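Peptide methionine sulfoxide reductase MSRA (Corynebacterium diphtheriae, PDB 4D7L) probably reduces the S-form of methionine sulfoxide in oxidised proteins back to methionine, working by thiol-disulfide exchange. Local coordinates at residues A[29-34]-A[110-115]; A[79-82]-A[88-91]; A[91-96]-A[101-106]; A[116-121]-A[205-210]; A[130-135]-A[174-179]. All coordinates share one frame; numbering follows the deposited sequence.

In the fold
Contacts 2, 3 and 4 gather round strand 86-94 and its neighbours 114-121 and 208-209. Contacts 2 and 3 share Val91 on one strand; contact 4 is centred about 10 Å from the centre of each. Ser90 OG of contact 2 joins Glu118 and Tyr207 of contact 4. Contact 1 docks the N-terminal arm at the start of strand 114-121, centred about 10 Å from the centre of contact 3. Peripheral contact 5, about 18 Å from contacts 2 and 4 between centres, touches Phe80 of contact 2 with Leu131 and Ala135, and Tyr121 and Val119 of contact 4 with Leu131. Contact 3 comes closest to the predicted active-site Cys72 (disulfide-bonded to Cys226 here): their side chains, through Tyr103, are about 7 Å apart.

Contact 1. Residues A[29-34]-A[110-115]; sequences RLVEEK and RTNHTE
Asn112 OD1 is gripped by the backbone N of Val31 at 2.8 Å, the donor lying in the carbonyl plane on a lone pair (C=O...N 124°). The other half of the same amide answers: Asn112 ND2 donates to Val31 O at 2.9 Å, almost straight at 177°. One side-chain amide thus pairs with both backbone polar groups of a single residue, much as a neighbouring strand would, and holds the N-terminal arm 29-34 against the loop leading into strand 114-121. That loop includes an ST turn, in which His113 N donates to Thr111 OG1 at 3.0 Å. With both of its polar ends bonded, the Asn112 amide can hardly rotate. Its CG stands beside its own backbone N (chi1 -70°), which turns the amide toward the arm. Apolar groups flank it obliquely from opposite sides of its plane: Leu30 CD2 comes within 3.7 Å of Asn112 CG, while Val31 CG2 approaches Asn112 OD1 to 3.5 Å. Arg156 holds the Asn112 backbone by donating to its O, and Leu30 of the arm also touches Tyr145. Arg110 binds Leu37 through its backbone, which extends the docking farther along the chain. Alongside the amide, Val31 CG1 runs past the aliphatic CG of Arg110 at 4.3 Å, and Val31 CG2 lies 3.8 Å from the carbonyl oxygen Arg110 O.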
# COMPACT_ATOMS: atom_id res chain seq x y z
N ARG A 29 -10.13 -3.48 -15.20
CA ARG A 29 -9.39 -2.50 -15.99
C ARG A 29 -9.45 -1.15 -15.31
O ARG A 29 -10.41 -0.86 -14.60
CB ARG A 29 -9.97 -2.40 -17.40
CG ARG A 29 -11.47 -2.15 -17.42
N LEU A 30 -8.41 -0.33 -15.51
CA LEU A 30 -8.42 1.06 -15.07
C LEU A 30 -9.47 1.82 -15.85
O LEU A 30 -9.76 1.45 -16.99
CB LEU A 30 -7.05 1.70 -15.29
CG LEU A 30 -5.89 1.09 -14.49
CD1 LEU A 30 -4.58 1.67 -14.99
CD2 LEU A 30 -6.08 1.39 -13.02
N VAL A 31 -10.09 2.83 -15.26
CA VAL A 31 -11.02 3.65 -16.03
C VAL A 31 -10.27 4.80 -16.73
O VAL A 31 -9.17 5.17 -16.30
CB VAL A 31 -12.17 4.20 -15.15
CG1 VAL A 31 -12.94 3.04 -14.51
CG2 VAL A 31 -11.64 5.16 -14.09
N GLU A 32 -10.83 5.36 -17.81
CA GLU A 32 -10.26 6.59 -18.36
C GLU A 32 -10.39 7.71 -17.32
O GLU A 32 -11.40 7.79 -16.60
CB GLU A 32 -10.97 6.99 -19.66
CG GLU A 32 -10.75 6.01 -20.80
CD GLU A 32 -9.28 5.86 -21.16
OE1 GLU A 32 -8.60 6.90 -21.29
OE2 GLU A 32 -8.81 4.71 -21.30
N GLU A 33 -9.38 8.58 -17.23
CA GLU A 33 -9.40 9.60 -16.19
C GLU A 33 -10.61 10.50 -16.35
O GLU A 33 -11.17 10.96 -15.36
CB GLU A 33 -8.12 10.45 -16.22
CG GLU A 33 -6.92 9.72 -15.66
CD GLU A 33 -5.65 10.55 -15.68
OE1 GLU A 33 -5.72 11.79 -15.87
OE2 GLU A 33 -4.57 9.95 -15.53
N LYS A 34 -11.05 10.69 -17.58
CA LYS A 34 -12.24 11.51 -17.81
C LYS A 34 -13.50 10.86 -17.25
O LYS A 34 -14.49 11.54 -16.96
CB LYS A 34 -12.41 11.81 -19.30
CG LYS A 34 -13.00 10.67 -20.08
CD LYS A 34 -13.11 10.99 -21.55
CE LYS A 34 -13.47 9.74 -22.34
NZ LYS A 34 -13.69 10.05 -23.78
N ARG A 110 -13.42 2.80 -9.61
CA ARG A 110 -13.51 3.96 -10.52
C ARG A 110 -12.65 5.15 -10.11
O ARG A 110 -12.83 6.25 -10.61
CB ARG A 110 -14.97 4.38 -10.65
CG ARG A 110 -15.80 3.24 -11.26
CD ARG A 110 -17.29 3.49 -11.14
NE ARG A 110 -17.69 4.74 -11.75
CZ ARG A 110 -18.91 5.27 -11.62
NH1 ARG A 110 -19.84 4.64 -10.91
NH2 ARG A 110 -19.20 6.43 -12.20
N THR A 111 -11.67 4.92 -9.23
CA THR A 111 -10.73 5.97 -8.86
C THR A 111 -9.34 5.72 -9.42
O THR A 111 -8.51 6.61 -9.40
CB THR A 111 -10.55 6.10 -7.32
OG1 THR A 111 -9.80 4.97 -6.84
CG2 THR A 111 -11.91 6.22 -6.57
N ASN A 112 -9.10 4.48 -9.86
CA ASN A 112 -7.79 3.97 -10.29
C ASN A 112 -6.73 3.88 -9.20
O ASN A 112 -5.61 3.45 -9.46
CB ASN A 112 -7.25 4.79 -11.47
CG ASN A 112 -8.04 4.56 -12.75
OD1 ASN A 112 -8.80 3.59 -12.85
ND2 ASN A 112 -7.85 5.44 -13.75
N HIS A 113 -7.08 4.22 -7.96
CA HIS A 113 -6.09 4.10 -6.88
C HIS A 113 -5.82 2.66 -6.46
O HIS A 113 -6.64 1.76 -6.67
CB HIS A 113 -6.53 4.87 -5.63
CG HIS A 113 -6.50 6.35 -5.77
ND1 HIS A 113 -5.33 7.06 -5.95
CD2 HIS A 113 -7.50 7.27 -5.74
CE1 HIS A 113 -5.61 8.35 -6.04
NE2 HIS A 113 -6.91 8.51 -5.91
N THR A 114 -4.67 2.42 -5.86
CA THR A 114 -4.46 1.11 -5.25
C THR A 114 -4.35 1.32 -3.74
O THR A 114 -4.06 2.42 -3.26
CB THR A 114 -3.23 0.38 -5.81
OG1 THR A 114 -3.31 -1.01 -5.47
CG2 THR A 114 -1.92 0.97 -5.26
N GLU A 115 -4.63 0.25 -3.00
CA GLU A 115 -4.58 0.28 -1.54
C GLU A 115 -3.13 0.34 -1.10
O GLU A 115 -2.35 -0.56 -1.42
CB GLU A 115 -5.30 -0.93 -0.94
CG GLU A 115 -6.81 -0.85 -1.14
CD GLU A 115 -7.59 -1.89 -0.33
OE1 GLU A 115 -6.98 -2.66 0.45
OE2 GLU A 115 -8.83 -1.93 -0.50

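Contact 2. Residues A[79-82]-A[88-91]; sequences LFWE and YTSV
Phe80 touches Thr89 with its root rather than its ring: Phe80 CB lies 4.2 Å from Thr89 CG2, and the ring then turns off toward helix 128-137. Leu79 CD2 covers part of one face of this ring, near the rim. Next along the helix, Trp81 makes the closer approach. Its backbone N is 3.9 Å from Thr89 CG2, so the threonine methyl fits against the helix backbone where Phe80 passes into Trp81. Trp81 CB meets Thr89 OG1 at 3.8 Å, and CE3 of the indole comes within 4.0 Å of the same oxygen, which sits at the ring edge near its plane. Trp81 CG occupies the position between backbone N and carbonyl carbon (chi1 79°); this lifts the indole away from the strand, so only CB and the CE3 edge graze it. The two side chains cross at about a right angle. Thr89 OG1 finds its polar partners elsewhere, in hydrogen bonds with Glu77 OE2 and His51 NE2, and the His51 ring meets the indole nearly perpendicularly. The threonine therefore offers a methyl to the helix end and a hydroxyl to Glu77 and His51. Helix 73-81, which starts right after Cys72, is the link of a beta-alpha-beta crossover between parallel strands 64-69 and 86-94; the contact seats its last turn on strand 86-94, while Phe80 packs against helix 128-137 and Val119 of the intervening strand 114-121.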
# COMPACT_ATOMS: atom_id res chain seq x y z
N LEU A 79 1.92 -5.69 9.02
CA LEU A 79 3.25 -6.19 8.65
C LEU A 79 4.31 -5.11 8.83
O LEU A 79 5.39 -5.35 9.40
CB LEU A 79 3.25 -6.65 7.18
CG LEU A 79 4.61 -7.11 6.66
CD1 LEU A 79 4.91 -8.51 7.22
CD2 LEU A 79 4.63 -7.09 5.14
N PHE A 80 3.99 -3.91 8.37
CA PHE A 80 5.00 -2.86 8.45
C PHE A 80 5.09 -2.17 9.81
O PHE A 80 6.21 -1.86 10.24
CB PHE A 80 4.77 -1.84 7.32
CG PHE A 80 5.22 -2.36 5.99
CD1 PHE A 80 6.58 -2.49 5.73
CD2 PHE A 80 4.30 -2.78 5.03
CE1 PHE A 80 7.03 -3.01 4.52
CE2 PHE A 80 4.74 -3.30 3.80
CZ PHE A 80 6.10 -3.43 3.55
N TRP A 81 3.98 -1.97 10.53
CA TRP A 81 4.16 -1.29 11.83
C TRP A 81 4.89 -2.21 12.80
O TRP A 81 5.48 -1.74 13.77
CB TRP A 81 2.84 -0.75 12.46
CG TRP A 81 1.93 -1.74 13.17
CD1 TRP A 81 2.21 -2.49 14.29
CD2 TRP A 81 0.55 -1.95 12.88
NE1 TRP A 81 1.08 -3.22 14.66
CE2 TRP A 81 0.05 -2.89 13.81
CE3 TRP A 81 -0.32 -1.43 11.90
CZ2 TRP A 81 -1.27 -3.35 13.78
CZ3 TRP A 81 -1.64 -1.90 11.86
CH2 TRP A 81 -2.11 -2.84 12.81
N GLU A 82 4.87 -3.51 12.54
CA GLU A 82 5.61 -4.46 13.38
C GLU A 82 7.07 -4.63 12.95
O GLU A 82 7.82 -5.36 13.58
CB GLU A 82 4.90 -5.81 13.38
CG GLU A 82 3.57 -5.72 14.18
CD GLU A 82 2.82 -7.04 14.29
OE1 GLU A 82 3.16 -8.00 13.57
OE2 GLU A 82 1.85 -7.08 15.09
N TYR A 88 6.10 5.06 11.96
CA TYR A 88 4.70 5.43 11.76
C TYR A 88 4.19 4.74 10.51
O TYR A 88 4.94 4.56 9.54
CB TYR A 88 4.54 6.96 11.62
CG TYR A 88 3.13 7.43 11.28
CD1 TYR A 88 2.16 7.54 12.27
CD2 TYR A 88 2.77 7.76 9.97
CE1 TYR A 88 0.86 7.98 11.97
CE2 TYR A 88 1.47 8.19 9.65
CZ TYR A 88 0.53 8.31 10.66
OH TYR A 88 -0.76 8.74 10.37
N THR A 89 2.92 4.35 10.52
CA THR A 89 2.25 3.89 9.29
C THR A 89 0.84 4.47 9.19
O THR A 89 0.25 4.90 10.19
CB THR A 89 2.12 2.35 9.21
OG1 THR A 89 1.25 1.89 10.26
CG2 THR A 89 3.48 1.65 9.31
N SER A 90 0.29 4.50 7.98
CA SER A 90 -1.15 4.74 7.79
C SER A 90 -1.58 3.98 6.55
O SER A 90 -0.73 3.47 5.81
CB SER A 90 -1.47 6.24 7.66
OG SER A 90 -1.04 6.76 6.41
N VAL A 91 -2.89 3.88 6.34
CA VAL A 91 -3.41 3.28 5.13
C VAL A 91 -4.27 4.26 4.35
O VAL A 91 -4.86 5.22 4.90
CB VAL A 91 -4.25 2.01 5.41
CG1 VAL A 91 -3.34 0.91 5.96
CG2 VAL A 91 -5.41 2.31 6.37

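Contact 3. Residues A[91-96]-A[101-106]; sequences VGFAGG and PTYRET. With CAC (cacodylate ion), chain D.
In Phe93 a first torsion of -43° sets CG beside the backbone N, directing the ring at residues 101-106, where Tyr103, its CG anti to the backbone N (chi1 177°), turns an edge to it. Phe93 CZ lies in the plane of the tyrosine ring, 4.0 Å from Tyr103 CD1, and Pro101 CG packs 3.7 Å from Phe93 CD2. Thr106 has two conformers; in one of them OG1 lies over the centre of one Phe93 face and CB makes a CH-pi contact, 4.2 Å from the ring centroid, which is doubtful for the other. Helix 103-107 opens with a capping box: Glu105 N donates to Thr102 OG1 at 3.0 Å, and Thr102 N returns a bond to Glu105 OE1 at 2.9 Å. Tyr103 OH donates to O1 of a cacodylate ion at 2.6 Å; Tyr155 also binds the ion. The ion, probably from the crystallisation liquor, probably marks the site where, as in MsrA relatives, two tyrosines and a glutamate embrace the sulfoxide oxygen. The Phe93 ring thus wedges strand 86-94 against the start of helix 103-107, with Ala210, just past strand 208-209, touching the same ring and Tyr73 of helix 73-81 beside Tyr103.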
# COMPACT_ATOMS: atom_id res chain seq x y z
N VAL A 91 -2.89 3.88 6.34
CA VAL A 91 -3.41 3.28 5.13
C VAL A 91 -4.27 4.26 4.35
O VAL A 91 -4.86 5.22 4.90
CB VAL A 91 -4.25 2.01 5.41
CG1 VAL A 91 -3.34 0.91 5.96
CG2 VAL A 91 -5.41 2.31 6.37
N GLY A 92 -4.31 4.04 3.05
CA GLY A 92 -5.03 4.98 2.22
C GLY A 92 -4.84 4.59 0.77
O GLY A 92 -4.65 3.42 0.43
N PHE A 93 -4.86 5.62 -0.08
CA PHE A 93 -5.04 5.44 -1.52
C PHE A 93 -4.08 6.29 -2.32
O PHE A 93 -3.90 7.48 -2.03
CB PHE A 93 -6.48 5.81 -1.90
CG PHE A 93 -7.51 5.28 -0.93
CD1 PHE A 93 -7.73 3.91 -0.82
CD2 PHE A 93 -8.25 6.14 -0.13
CE1 PHE A 93 -8.67 3.40 0.09
CE2 PHE A 93 -9.19 5.64 0.78
CZ PHE A 93 -9.40 4.27 0.88
N ALA A 94 -3.45 5.69 -3.32
CA ALA A 94 -2.58 6.43 -4.21
C ALA A 94 -2.41 5.66 -5.52
O ALA A 94 -2.69 4.46 -5.58
CB ALA A 94 -1.20 6.69 -3.56
N GLY A 95 -1.97 6.37 -6.56
CA GLY A 95 -1.66 5.72 -7.82
C GLY A 95 -2.71 5.95 -8.87
O GLY A 95 -2.48 5.64 -10.05
N GLY A 96 -3.88 6.43 -8.42
CA GLY A 96 -5.02 6.73 -9.28
C GLY A 96 -5.18 8.22 -9.49
O GLY A 96 -4.21 8.97 -9.41
N PRO A 101 -10.61 10.29 -2.20
CA PRO A 101 -11.70 9.31 -2.31
C PRO A 101 -12.08 8.73 -0.94
O PRO A 101 -11.22 8.62 -0.08
CB PRO A 101 -11.09 8.22 -3.19
CG PRO A 101 -9.61 8.23 -2.82
CD PRO A 101 -9.31 9.73 -2.64
N THR A 102 -13.35 8.41 -0.75
CA THR A 102 -13.75 7.57 0.38
C THR A 102 -13.38 6.13 0.06
O THR A 102 -13.14 5.78 -1.09
CB THR A 102 -15.25 7.62 0.64
OG1 THR A 102 -15.94 7.08 -0.50
CG2 THR A 102 -15.71 9.06 0.87
N TYR A 103 -13.35 5.28 1.08
CA TYR A 103 -13.10 3.87 0.88
C TYR A 103 -14.15 3.27 -0.06
O TYR A 103 -13.84 2.51 -0.99
CB TYR A 103 -13.11 3.15 2.23
CG TYR A 103 -12.92 1.65 2.12
CD1 TYR A 103 -11.71 1.11 1.68
CD2 TYR A 103 -13.93 0.78 2.52
CE1 TYR A 103 -11.52 -0.28 1.62
CE2 TYR A 103 -13.75 -0.60 2.45
CZ TYR A 103 -12.54 -1.11 2.00
OH TYR A 103 -12.36 -2.48 1.94
N ARG A 104 -15.40 3.63 0.17
CA ARG A 104 -16.46 3.07 -0.65
C ARG A 104 -16.23 3.46 -2.11
O ARG A 104 -16.36 2.63 -3.00
CB ARG A 104 -17.84 3.55 -0.17
CG ARG A 104 -19.00 3.08 -1.05
CD ARG A 104 -20.34 3.58 -0.49
NE ARG A 104 -20.60 3.06 0.85
CZ ARG A 104 -21.14 1.87 1.10
NH1 ARG A 104 -21.49 1.07 0.10
NH2 ARG A 104 -21.34 1.48 2.35
N GLU A 105 -15.81 4.70 -2.35
CA GLU A 105 -15.51 5.08 -3.74
C GLU A 105 -14.38 4.24 -4.35
O GLU A 105 -14.48 3.78 -5.49
CB GLU A 105 -15.15 6.57 -3.80
CG GLU A 105 -16.37 7.45 -3.60
CD GLU A 105 -16.04 8.93 -3.51
OE1 GLU A 105 -14.92 9.29 -3.08
OE2 GLU A 105 -16.93 9.74 -3.85
N THR A 106 -13.30 4.06 -3.59
CA THR A 106 -12.16 3.32 -4.10
C THR A 106 -12.56 1.88 -4.45
O THR A 106 -12.12 1.34 -5.47
CB THR A 106 -11.00 3.33 -3.09
OG1 THR A 106 -10.58 4.68 -2.87
CG2 THR A 106 -9.83 2.49 -3.58
AS CAC D . -9.87 -4.56 2.09
O1 CAC D . -10.37 -3.62 0.71
O2 CAC D . -8.91 -5.90 1.55
C1 CAC D . -11.46 -5.22 3.03
C2 CAC D . -8.81 -3.43 3.30

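Contact 4. Residues A[116-121]-A[205-210]; sequences IVEVVY and GEYYMA
Tyr207 and Glu118 have their CA atoms 8.3 Å apart, too far for backbone pairing: strands 114-121 and 208-209 both run antiparallel to strand 86-94, which lies between them in the mixed sheet. A long side chain bridges the gap. With its CG anti to the backbone N (chi1 164°), Tyr207 stretches its ring toward strand 114-121. Ile116 CG2 approaches Tyr207 CE1 at 3.7 Å, an apolar contact oblique to the ring. Glu118 meets the CE2 side of the ring, also obliquely: its CB is 3.7 Å from both Tyr207 CZ and Tyr207 OH, and its OE1 lies 3.7 Å from Tyr207 CE2. The Glu118 chain is extended and crosses the tyrosine at about a right angle, its carboxylate plane tilted 53° from the ring. Tyr67 of strand 64-69 meets the Tyr207 ring as well. The polar ends converge on the middle strand, where Ser90 OG hydrogen-bonds both Glu118 OE1 and Tyr207 OH. Glu118 OE2 forms a salt bridge with Arg58 NE. A buried carboxylate on the face of the sheet is thus held by one serine and one arginine, and the arginine's charge probably helps keep it ionised.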
# COMPACT_ATOMS: atom_id res chain seq x y z
N ILE A 116 -2.80 1.39 -0.37
CA ILE A 116 -1.42 1.74 -0.04
C ILE A 116 -1.19 1.84 1.45
O ILE A 116 -2.05 2.37 2.17
CB ILE A 116 -1.03 3.09 -0.69
CG1 ILE A 116 -0.94 2.93 -2.21
CG2 ILE A 116 0.29 3.67 -0.10
CD1 ILE A 116 0.25 2.05 -2.67
N VAL A 117 -0.04 1.35 1.89
CA VAL A 117 0.48 1.62 3.22
C VAL A 117 1.56 2.68 3.13
O VAL A 117 2.54 2.52 2.40
CB VAL A 117 1.09 0.37 3.87
CG1 VAL A 117 1.60 0.69 5.31
CG2 VAL A 117 0.10 -0.78 3.91
N GLU A 118 1.34 3.78 3.84
CA GLU A 118 2.36 4.80 4.06
C GLU A 118 3.29 4.26 5.14
O GLU A 118 2.85 4.00 6.25
CB GLU A 118 1.72 6.11 4.51
CG GLU A 118 2.74 7.18 4.95
CD GLU A 118 2.11 8.40 5.60
OE1 GLU A 118 1.00 8.28 6.19
OE2 GLU A 118 2.72 9.48 5.53
N VAL A 119 4.56 4.07 4.81
CA VAL A 119 5.54 3.54 5.75
C VAL A 119 6.59 4.61 6.04
O VAL A 119 7.39 4.98 5.18
CB VAL A 119 6.22 2.29 5.20
CG1 VAL A 119 7.19 1.71 6.24
CG2 VAL A 119 5.18 1.26 4.83
N VAL A 120 6.57 5.13 7.26
CA VAL A 120 7.56 6.10 7.66
C VAL A 120 8.62 5.41 8.50
O VAL A 120 8.29 4.77 9.48
CB VAL A 120 6.93 7.23 8.46
CG1 VAL A 120 7.99 8.26 8.83
CG2 VAL A 120 5.80 7.88 7.65
N TYR A 121 9.89 5.55 8.13
CA TYR A 121 10.91 4.74 8.80
C TYR A 121 12.16 5.54 9.14
O TYR A 121 12.44 6.57 8.54
CB TYR A 121 11.28 3.52 7.93
CG TYR A 121 11.91 3.90 6.60
CD1 TYR A 121 11.11 4.26 5.52
CD2 TYR A 121 13.29 3.90 6.43
CE1 TYR A 121 11.66 4.61 4.30
CE2 TYR A 121 13.85 4.26 5.21
CZ TYR A 121 13.04 4.60 4.15
OH TYR A 121 13.60 4.97 2.95
N GLY A 205 -0.91 12.52 -7.99
CA GLY A 205 0.31 13.11 -7.45
C GLY A 205 0.40 13.14 -5.92
O GLY A 205 1.34 13.72 -5.37
N GLU A 206 -0.53 12.48 -5.24
CA GLU A 206 -0.64 12.57 -3.77
C GLU A 206 -1.13 11.27 -3.21
O GLU A 206 -1.72 10.46 -3.92
CB GLU A 206 -1.65 13.65 -3.32
CG GLU A 206 -1.40 15.05 -3.80
CD GLU A 206 -2.48 16.00 -3.33
OE1 GLU A 206 -3.05 15.78 -2.24
OE2 GLU A 206 -2.78 16.97 -4.06
N TYR A 207 -0.92 11.11 -1.91
CA TYR A 207 -1.48 10.00 -1.15
C TYR A 207 -2.63 10.52 -0.30
O TYR A 207 -2.53 11.60 0.29
CB TYR A 207 -0.39 9.38 -0.27
CG TYR A 207 -0.85 8.48 0.86
CD1 TYR A 207 -1.22 7.16 0.60
CD2 TYR A 207 -0.83 8.92 2.19
CE1 TYR A 207 -1.60 6.30 1.63
CE2 TYR A 207 -1.22 8.06 3.25
CZ TYR A 207 -1.59 6.76 2.95
OH TYR A 207 -1.96 5.91 3.96
N TYR A 208 -3.71 9.74 -0.22
CA TYR A 208 -4.91 10.15 0.52
C TYR A 208 -5.20 9.15 1.61
O TYR A 208 -5.36 7.96 1.33
CB TYR A 208 -6.13 10.24 -0.43
CG TYR A 208 -5.90 11.18 -1.58
CD1 TYR A 208 -5.93 12.57 -1.38
CD2 TYR A 208 -5.66 10.70 -2.87
CE1 TYR A 208 -5.74 13.46 -2.44
CE2 TYR A 208 -5.45 11.59 -3.93
CZ TYR A 208 -5.50 12.96 -3.71
OH TYR A 208 -5.31 13.83 -4.77
N MET A 209 -5.27 9.61 2.86
CA MET A 209 -5.55 8.70 3.96
C MET A 209 -6.96 8.17 3.90
O MET A 209 -7.89 8.93 3.63
CB MET A 209 -5.34 9.37 5.31
CG MET A 209 -3.92 9.77 5.63
SD MET A 209 -3.85 10.37 7.35
CE MET A 209 -3.92 8.87 8.29
N ALA A 210 -7.13 6.89 4.23
CA ALA A 210 -8.45 6.29 4.40
C ALA A 210 -9.08 6.78 5.71
O ALA A 210 -8.39 7.33 6.57
CB ALA A 210 -8.34 4.76 4.39

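Contact 5. Residues A[130-135]-A[174-179]; sequences ELVVKA and REIVEH
Ile176 enters the gap between two helices, and within residues 130-135 its touching atoms all face valines. Starting at the root, Ile176 CB lies 4.0 Å from Val132 CG1. The CG2 branch makes the closest approach, 3.7 Å to Val132 CG1, and also reaches Val133 CG2 at 4.0 Å, so this methyl rests against both valines. Along the other branch, CG1 carries the chain outward to CD1, whose methyl comes within 4.0 Å of Val132 CB. The torsion explains the split: CG1 lies beside the backbone N (chi1 -67°) while CG2 takes the place anti to it, and both branches lean on Val132, CG2 against CG1 and CD1 against CB. One residue further on, Val177 CG2 adds a looser touch on Val132 CG1 at 4.2 Å. The axes of segments 130-135 and 174-179 pass 10.0 Å apart and are inclined at 37°, their N-to-C directions roughly alike, with the CA atoms of Val133 and Ile176 the nearest pair. Val177 also touches Met136 on the facing helix. Beyond the interface Val177 reaches Ile192, and Val132 connects the helix pair to strand 64-69 through Ile66. Every touching group is aliphatic and beta-branched, with Val132 and Val177 buried and Ile176 and Val133 only partly so. Dispersion and the exclusion of water, with no polar pairing, join the two helices here.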
# COMPACT_ATOMS: atom_id res chain seq x y z
N GLU A 130 15.74 -2.66 2.32
CA GLU A 130 15.15 -3.70 3.16
C GLU A 130 13.63 -3.69 3.11
O GLU A 130 12.99 -4.75 3.14
CB GLU A 130 15.64 -3.56 4.61
CG GLU A 130 17.12 -3.93 4.75
CD GLU A 130 17.65 -3.79 6.18
OE1 GLU A 130 17.34 -2.79 6.85
OE2 GLU A 130 18.40 -4.68 6.60
N LEU A 131 13.05 -2.50 3.06
CA LEU A 131 11.59 -2.39 3.04
C LEU A 131 11.05 -2.85 1.68
O LEU A 131 9.98 -3.46 1.61
CB LEU A 131 11.15 -0.95 3.36
CG LEU A 131 11.41 -0.53 4.82
CD1 LEU A 131 11.12 0.94 5.01
CD2 LEU A 131 10.53 -1.35 5.76
N VAL A 132 11.76 -2.54 0.60
CA VAL A 132 11.33 -3.05 -0.71
C VAL A 132 11.36 -4.58 -0.73
O VAL A 132 10.41 -5.23 -1.19
CB VAL A 132 12.19 -2.48 -1.88
CG1 VAL A 132 11.85 -3.19 -3.20
CG2 VAL A 132 11.97 -0.96 -2.03
N VAL A 133 12.43 -5.15 -0.20
CA VAL A 133 12.55 -6.61 -0.15
C VAL A 133 11.44 -7.21 0.70
O VAL A 133 10.81 -8.22 0.32
CB VAL A 133 13.94 -7.05 0.40
CG1 VAL A 133 13.95 -8.53 0.77
CG2 VAL A 133 15.04 -6.73 -0.61
N LYS A 134 11.15 -6.58 1.84
CA LYS A 134 10.10 -7.08 2.71
C LYS A 134 8.75 -7.08 2.00
O LYS A 134 8.00 -8.04 2.08
CB LYS A 134 9.99 -6.25 3.99
CG LYS A 134 9.11 -6.92 5.03
CD LYS A 134 9.07 -6.13 6.30
CE LYS A 134 9.75 -6.86 7.43
NZ LYS A 134 8.81 -7.78 8.13
N ALA A 135 8.45 -6.00 1.28
CA ALA A 135 7.22 -5.95 0.48
C ALA A 135 7.18 -7.05 -0.58
O ALA A 135 6.16 -7.73 -0.74
CB ALA A 135 7.08 -4.62 -0.17
N ARG A 174 13.26 -0.37 -8.71
CA ARG A 174 13.23 -1.14 -9.94
C ARG A 174 14.37 -2.15 -10.00
O ARG A 174 14.17 -3.27 -10.47
CB ARG A 174 13.26 -0.23 -11.16
CG ARG A 174 11.99 0.63 -11.29
CD ARG A 174 12.03 1.55 -12.53
NE ARG A 174 10.94 2.53 -12.43
CZ ARG A 174 11.13 3.83 -12.31
NH1 ARG A 174 12.37 4.31 -12.29
NH2 ARG A 174 10.09 4.66 -12.20
N GLU A 175 15.57 -1.76 -9.57
CA GLU A 175 16.70 -2.69 -9.58
C GLU A 175 16.47 -3.86 -8.64
O GLU A 175 16.87 -4.99 -8.92
CB GLU A 175 18.04 -2.03 -9.21
CG GLU A 175 18.62 -1.22 -10.33
CD GLU A 175 20.01 -0.67 -10.02
OE1 GLU A 175 20.83 -1.36 -9.35
OE2 GLU A 175 20.24 0.49 -10.41
N ILE A 176 15.95 -3.58 -7.46
CA ILE A 176 15.66 -4.65 -6.52
C ILE A 176 14.58 -5.52 -7.12
O ILE A 176 14.72 -6.74 -7.22
CB ILE A 176 15.23 -4.12 -5.16
CG1 ILE A 176 16.40 -3.41 -4.48
CG2 ILE A 176 14.75 -5.25 -4.27
CD1 ILE A 176 16.00 -2.63 -3.23
N VAL A 177 13.52 -4.89 -7.61
CA VAL A 177 12.40 -5.67 -8.07
C VAL A 177 12.82 -6.50 -9.27
O VAL A 177 12.48 -7.68 -9.37
CB VAL A 177 11.18 -4.75 -8.37
CG1 VAL A 177 10.09 -5.52 -9.06
CG2 VAL A 177 10.65 -4.18 -7.05
N GLU A 178 13.63 -5.94 -10.16
CA GLU A 178 14.08 -6.67 -11.33
C GLU A 178 14.98 -7.86 -11.00
O GLU A 178 15.06 -8.82 -11.78
CB GLU A 178 14.83 -5.73 -12.29
N HIS A 179 15.65 -7.81 -9.86
CA HIS A 179 16.48 -8.92 -9.39
C HIS A 179 15.65 -10.16 -9.02
O HIS A 179 16.17 -11.28 -8.99
CB HIS A 179 17.31 -8.46 -8.19
CG HIS A 179 18.61 -9.18 -8.04
ND1 HIS A 179 19.65 -9.03 -8.93
CD2 HIS A 179 19.05 -10.02 -7.07
CE1 HIS A 179 20.67 -9.77 -8.53
NE2 HIS A 179 20.34 -10.38 -7.41